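PDB 6RU4: probable adhesion protein from Pseudomonas aeruginosa PAO1, which probably serves as the periplasmic solute-binding protein of a metal uptake system, capturing ferrous iron and, in this crystal, manganese. Local coordinates for residues R172-H177 and L218-I223; I223-D228 and L245-H250. All coordinates share one frame; numbering follows the deposited sequence.

Contact 1: R172-H177 and L218-I223. With MN (manganese (II) ion), chain E.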
# COMPACT_ATOMS: atom_id res chain seq x y z
N ARG A 172 -15.87 4.05 15.59
CA ARG A 172 -15.91 4.08 14.13
C ARG A 172 -14.75 4.91 13.66
O ARG A 172 -14.37 5.87 14.31
CB ARG A 172 -17.23 4.65 13.62
CG ARG A 172 -18.41 3.71 13.76
CD ARG A 172 -19.58 4.29 13.02
NE ARG A 172 -20.85 3.66 13.39
CZ ARG A 172 -21.34 2.56 12.81
NH1 ARG A 172 -20.67 1.96 11.84
NH2 ARG A 172 -22.50 2.07 13.20
N VAL A 173 -14.19 4.51 12.52
CA VAL A 173 -12.99 5.02 11.87
C VAL A 173 -13.31 5.30 10.39
O VAL A 173 -13.99 4.51 9.73
CB VAL A 173 -11.92 3.90 12.03
CG1 VAL A 173 -10.85 3.90 10.93
CG2 VAL A 173 -11.30 3.90 13.42
N ALA A 174 -12.83 6.43 9.90
CA ALA A 174 -12.96 6.86 8.52
C ALA A 174 -11.57 7.17 8.01
O ALA A 174 -10.66 7.38 8.82
CB ALA A 174 -13.84 8.09 8.44
N THR A 175 -11.37 7.18 6.68
CA THR A 175 -10.06 7.51 6.10
C THR A 175 -10.31 8.43 4.92
O THR A 175 -11.42 8.41 4.37
CB THR A 175 -9.25 6.24 5.72
OG1 THR A 175 -9.73 5.72 4.49
CG2 THR A 175 -9.26 5.14 6.80
N ILE A 176 -9.32 9.27 4.53
CA ILE A 176 -9.48 10.16 3.36
C ILE A 176 -9.37 9.27 2.11
O ILE A 176 -10.31 9.18 1.33
CB ILE A 176 -8.43 11.32 3.38
CG1 ILE A 176 -8.68 12.33 4.55
CG2 ILE A 176 -8.28 12.04 2.01
CD1 ILE A 176 -10.01 13.03 4.61
N HIS A 177 -8.23 8.57 2.01
CA HIS A 177 -7.78 7.66 0.96
C HIS A 177 -8.11 6.23 1.40
O HIS A 177 -7.86 5.90 2.55
CB HIS A 177 -6.24 7.83 0.80
CG HIS A 177 -5.68 7.29 -0.47
ND1 HIS A 177 -5.58 8.08 -1.61
CD2 HIS A 177 -5.18 6.06 -0.74
CE1 HIS A 177 -5.08 7.29 -2.54
NE2 HIS A 177 -4.81 6.07 -2.06
N LEU A 218 -23.46 8.89 11.70
CA LEU A 218 -22.88 7.60 12.11
C LEU A 218 -21.97 7.65 13.31
O LEU A 218 -21.54 6.60 13.77
CB LEU A 218 -22.13 6.94 10.94
CG LEU A 218 -22.96 6.50 9.72
CD1 LEU A 218 -22.26 5.42 8.99
CD2 LEU A 218 -24.35 6.01 10.12
N ASP A 219 -21.69 8.85 13.83
CA ASP A 219 -20.85 9.11 14.99
C ASP A 219 -19.48 8.44 14.81
O ASP A 219 -19.10 7.55 15.58
CB ASP A 219 -21.57 8.73 16.30
CG ASP A 219 -22.45 9.83 16.87
OD1 ASP A 219 -21.89 10.82 17.40
OD2 ASP A 219 -23.70 9.69 16.80
N VAL A 220 -18.77 8.84 13.75
CA VAL A 220 -17.43 8.37 13.41
C VAL A 220 -16.53 9.11 14.39
O VAL A 220 -16.76 10.29 14.63
CB VAL A 220 -17.09 8.61 11.91
CG1 VAL A 220 -15.59 8.53 11.63
CG2 VAL A 220 -17.84 7.64 11.02
N LYS A 221 -15.60 8.40 15.02
CA LYS A 221 -14.72 8.92 16.06
C LYS A 221 -13.40 9.50 15.52
O LYS A 221 -13.02 10.62 15.87
CB LYS A 221 -14.45 7.83 17.14
CG LYS A 221 -15.71 7.23 17.79
CD LYS A 221 -16.40 8.18 18.76
CE LYS A 221 -17.69 7.58 19.26
NZ LYS A 221 -18.42 8.51 20.16
N VAL A 222 -12.68 8.73 14.69
CA VAL A 222 -11.40 9.18 14.16
C VAL A 222 -11.37 9.15 12.62
O VAL A 222 -12.13 8.42 12.01
CB VAL A 222 -10.17 8.46 14.81
CG1 VAL A 222 -10.23 8.50 16.33
CG2 VAL A 222 -10.02 7.03 14.34
N ILE A 223 -10.54 10.02 12.02
CA ILE A 223 -10.29 10.09 10.57
C ILE A 223 -8.80 9.96 10.31
O ILE A 223 -7.99 10.64 10.96
CB ILE A 223 -10.96 11.30 9.83
CG1 ILE A 223 -10.92 11.10 8.30
CG2 ILE A 223 -10.37 12.66 10.25
CD1 ILE A 223 -12.14 11.48 7.59
MN MN E . -3.62 4.45 -3.15
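Val173 and Val222 pair as a parallel bridge, their side chains side by side on one face of the sheet, with CG2 of Val173 3.5 Å from CG2 of Val222. On the other face of the sheet Ala174 offers its CB to two partners: CG1 of Val220 at 3.7 Å, and CD1 of Ile223. Val220 reaches it because its CG1 stands opposite the backbone N (chi1 162°), while its CG2 turns to CB of Arg172. CD1 of Ile223 goes on to meet CD1 of Ile176 at 4.0 Å, the two chains crossing at a slant. At the open end, Arg172 runs extended from CG to NE alongside the link between helix 205-217 and the strand, bringing NE within 3.0 Å of Leu218 O. Arg172 O accepts Lys221 N at 2.9 Å and, more weakly, Val222 N. Ala174 N then binds Val222 O at 3.0 Å. At the end of the strand, Thr175 OG1 donates to His177 O, across the turn that leads to the metal, where His177 NE2 binds manganese at 2.3 Å. Strand 173-175 lies inside the parallel sheet, between strands 191-194 and 222-226; Val173 and Thr175 also bond to the backbone of 191-195, and helix 205-217 leads into the 218-223 segment.

Contact 2: I223-D228 and L245-H250; sequences IFSEID and LYSLSH. With MN (manganese (II) ion), chain E; EDO (1,2-ethanediol), chain Q.
A beta-alpha-beta unit, strand 222-226, helix 234-241 and strand 244-248, brings these two parallel strands together, and the loops beyond them run toward the manganese site. Phe224 and Tyr246 are bridge partners: CE1 of the phenyl ring meets CB of Tyr246 at 3.5 Å, while the phenol leads away from Phe224 and its OH is hydrogen-bonded to Glu278. Leu248 comes from further along the strand and sets CD1 over the Phe224 ring as an off-centre CH-pi contact, 4.2 Å from the centroid and 29° from the ring normal. On the other face, CG2 of Ile223 touches CD1 of Leu245 at 3.5 Å. Next along, Ser247 OG donates to Ser225 OG at 2.7 Å; chi1 of 67° holds the latter hydroxyl between its own backbone N and carbonyl carbon, facing Ser247. The backbones zip up through Tyr246 N to Ile223 O, Ser225 N to Tyr246 O (2.8 Å) and Leu248 N to Ser225 O, closing with Ile227 N to Leu248 O. At the metal end, Glu226 OE1 lies 3.4 Å from CB of His250, with carboxylate and imidazole planes 78° apart, while OE2 is hydrogen-bonded to Tyr180 OH. His250 NE2 binds manganese at 2.2 Å. Asp228, its OD2 hydrogen-bonded to Ser252 N, also lies near. Neither carboxylate touches the imidazole nitrogens, but their probable negative charge would favour a cation nearby.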
# COMPACT_ATOMS: atom_id res chain seq x y z
N ILE A 223 -10.54 10.02 12.02
CA ILE A 223 -10.29 10.09 10.57
C ILE A 223 -8.80 9.96 10.31
O ILE A 223 -7.99 10.64 10.96
CB ILE A 223 -10.96 11.30 9.83
CG1 ILE A 223 -10.92 11.10 8.30
CG2 ILE A 223 -10.37 12.66 10.25
CD1 ILE A 223 -12.14 11.48 7.59
N PHE A 224 -8.43 9.05 9.42
CA PHE A 224 -7.04 8.82 9.05
C PHE A 224 -6.77 9.53 7.72
O PHE A 224 -7.34 9.18 6.69
CB PHE A 224 -6.72 7.32 8.98
CG PHE A 224 -6.68 6.65 10.34
CD1 PHE A 224 -5.69 6.99 11.27
CD2 PHE A 224 -7.62 5.69 10.69
CE1 PHE A 224 -5.66 6.39 12.54
CE2 PHE A 224 -7.58 5.08 11.96
CZ PHE A 224 -6.61 5.44 12.87
N SER A 225 -5.93 10.59 7.78
CA SER A 225 -5.54 11.37 6.62
C SER A 225 -4.16 10.95 6.10
O SER A 225 -3.55 10.04 6.66
CB SER A 225 -5.62 12.87 6.90
OG SER A 225 -4.65 13.28 7.85
N GLU A 226 -3.70 11.57 5.00
CA GLU A 226 -2.43 11.28 4.33
C GLU A 226 -1.24 12.11 4.79
O GLU A 226 -1.34 13.33 4.90
CB GLU A 226 -2.58 11.42 2.81
CG GLU A 226 -3.39 10.33 2.15
CD GLU A 226 -2.85 8.93 2.35
OE1 GLU A 226 -1.67 8.67 2.01
OE2 GLU A 226 -3.62 8.09 2.86
N ILE A 227 -0.11 11.46 5.01
CA ILE A 227 1.16 12.09 5.33
C ILE A 227 1.85 12.35 3.98
O ILE A 227 2.36 13.44 3.76
CB ILE A 227 2.05 11.18 6.26
CG1 ILE A 227 1.57 11.21 7.70
CG2 ILE A 227 3.52 11.61 6.21
CD1 ILE A 227 1.98 10.03 8.54
N ASP A 228 1.87 11.32 3.10
CA ASP A 228 2.54 11.35 1.79
C ASP A 228 2.13 12.52 0.91
O ASP A 228 2.88 13.50 0.82
CB ASP A 228 2.39 10.00 1.07
CG ASP A 228 3.27 8.88 1.61
OD1 ASP A 228 4.04 9.14 2.57
OD2 ASP A 228 3.18 7.77 1.09
N LEU A 245 -8.37 13.82 14.22
CA LEU A 245 -7.53 13.62 13.05
C LEU A 245 -6.19 12.95 13.38
O LEU A 245 -5.47 13.36 14.29
CB LEU A 245 -7.35 14.96 12.30
CG LEU A 245 -6.51 14.95 11.01
CD1 LEU A 245 -7.17 14.13 9.95
CD2 LEU A 245 -6.36 16.33 10.47
N TYR A 246 -5.89 11.89 12.65
CA TYR A 246 -4.66 11.12 12.75
C TYR A 246 -4.19 10.95 11.32
O TYR A 246 -5.02 11.03 10.40
CB TYR A 246 -4.91 9.74 13.43
CG TYR A 246 -5.34 9.84 14.88
CD1 TYR A 246 -6.68 10.03 15.21
CD2 TYR A 246 -4.42 9.77 15.91
CE1 TYR A 246 -7.08 10.18 16.53
CE2 TYR A 246 -4.81 9.91 17.25
CZ TYR A 246 -6.15 10.11 17.55
OH TYR A 246 -6.57 10.22 18.85
N SER A 247 -2.89 10.76 11.10
CA SER A 247 -2.37 10.62 9.74
C SER A 247 -1.61 9.33 9.56
O SER A 247 -0.87 8.92 10.45
CB SER A 247 -1.49 11.81 9.38
OG SER A 247 -2.26 12.97 9.10
N LEU A 248 -1.75 8.72 8.38
CA LEU A 248 -1.04 7.50 8.05
C LEU A 248 -0.23 7.66 6.76
O LEU A 248 -0.49 8.56 5.97
CB LEU A 248 -1.97 6.26 7.98
CG LEU A 248 -2.75 5.87 9.23
CD1 LEU A 248 -3.69 4.74 8.93
CD2 LEU A 248 -1.83 5.51 10.40
N SER A 249 0.75 6.79 6.60
CA SER A 249 1.65 6.71 5.47
C SER A 249 1.20 5.63 4.50
O SER A 249 0.93 4.49 4.90
CB SER A 249 3.05 6.38 5.96
OG SER A 249 3.94 6.32 4.86
N HIS A 250 1.13 5.99 3.20
CA HIS A 250 0.78 5.11 2.09
C HIS A 250 2.07 4.43 1.57
O HIS A 250 2.00 3.49 0.77
CB HIS A 250 0.10 5.96 0.99
CG HIS A 250 -0.53 5.23 -0.17
ND1 HIS A 250 0.23 4.51 -1.07
CD2 HIS A 250 -1.80 5.28 -0.62
CE1 HIS A 250 -0.60 4.10 -2.01
NE2 HIS A 250 -1.83 4.53 -1.79
MN MN E . -3.62 4.45 -3.15
C1 EDO Q . -2.80 10.18 -1.89
O1 EDO Q . -1.60 10.02 -1.11
C2 EDO Q . -2.47 10.68 -3.34
O2 EDO Q . -3.61 10.69 -4.21

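How the contacts relate
From the N terminus, strand 173-175 comes first; the chain then passes through helix 181-184, edge strand 191-194 and helix 205-217 before contact 1 closes that loop. Contact 2 opens directly afterwards, sharing Ile223, and closes the shorter excursion through helix 234-241. The two loops therefore follow in series, neither nested nor crossed. Strand 222-226 serves both, flanked by 173-175 and 244-248 in the parallel sheet, and Phe224 continues the bonding into contact 1 through its N to Ala174 O and its O to Ile176 N, both probable hydrogen bonds. Their metal-side ends converge: His177 and His250 bind the same manganese, which His41, His66, His111 and His199 complete.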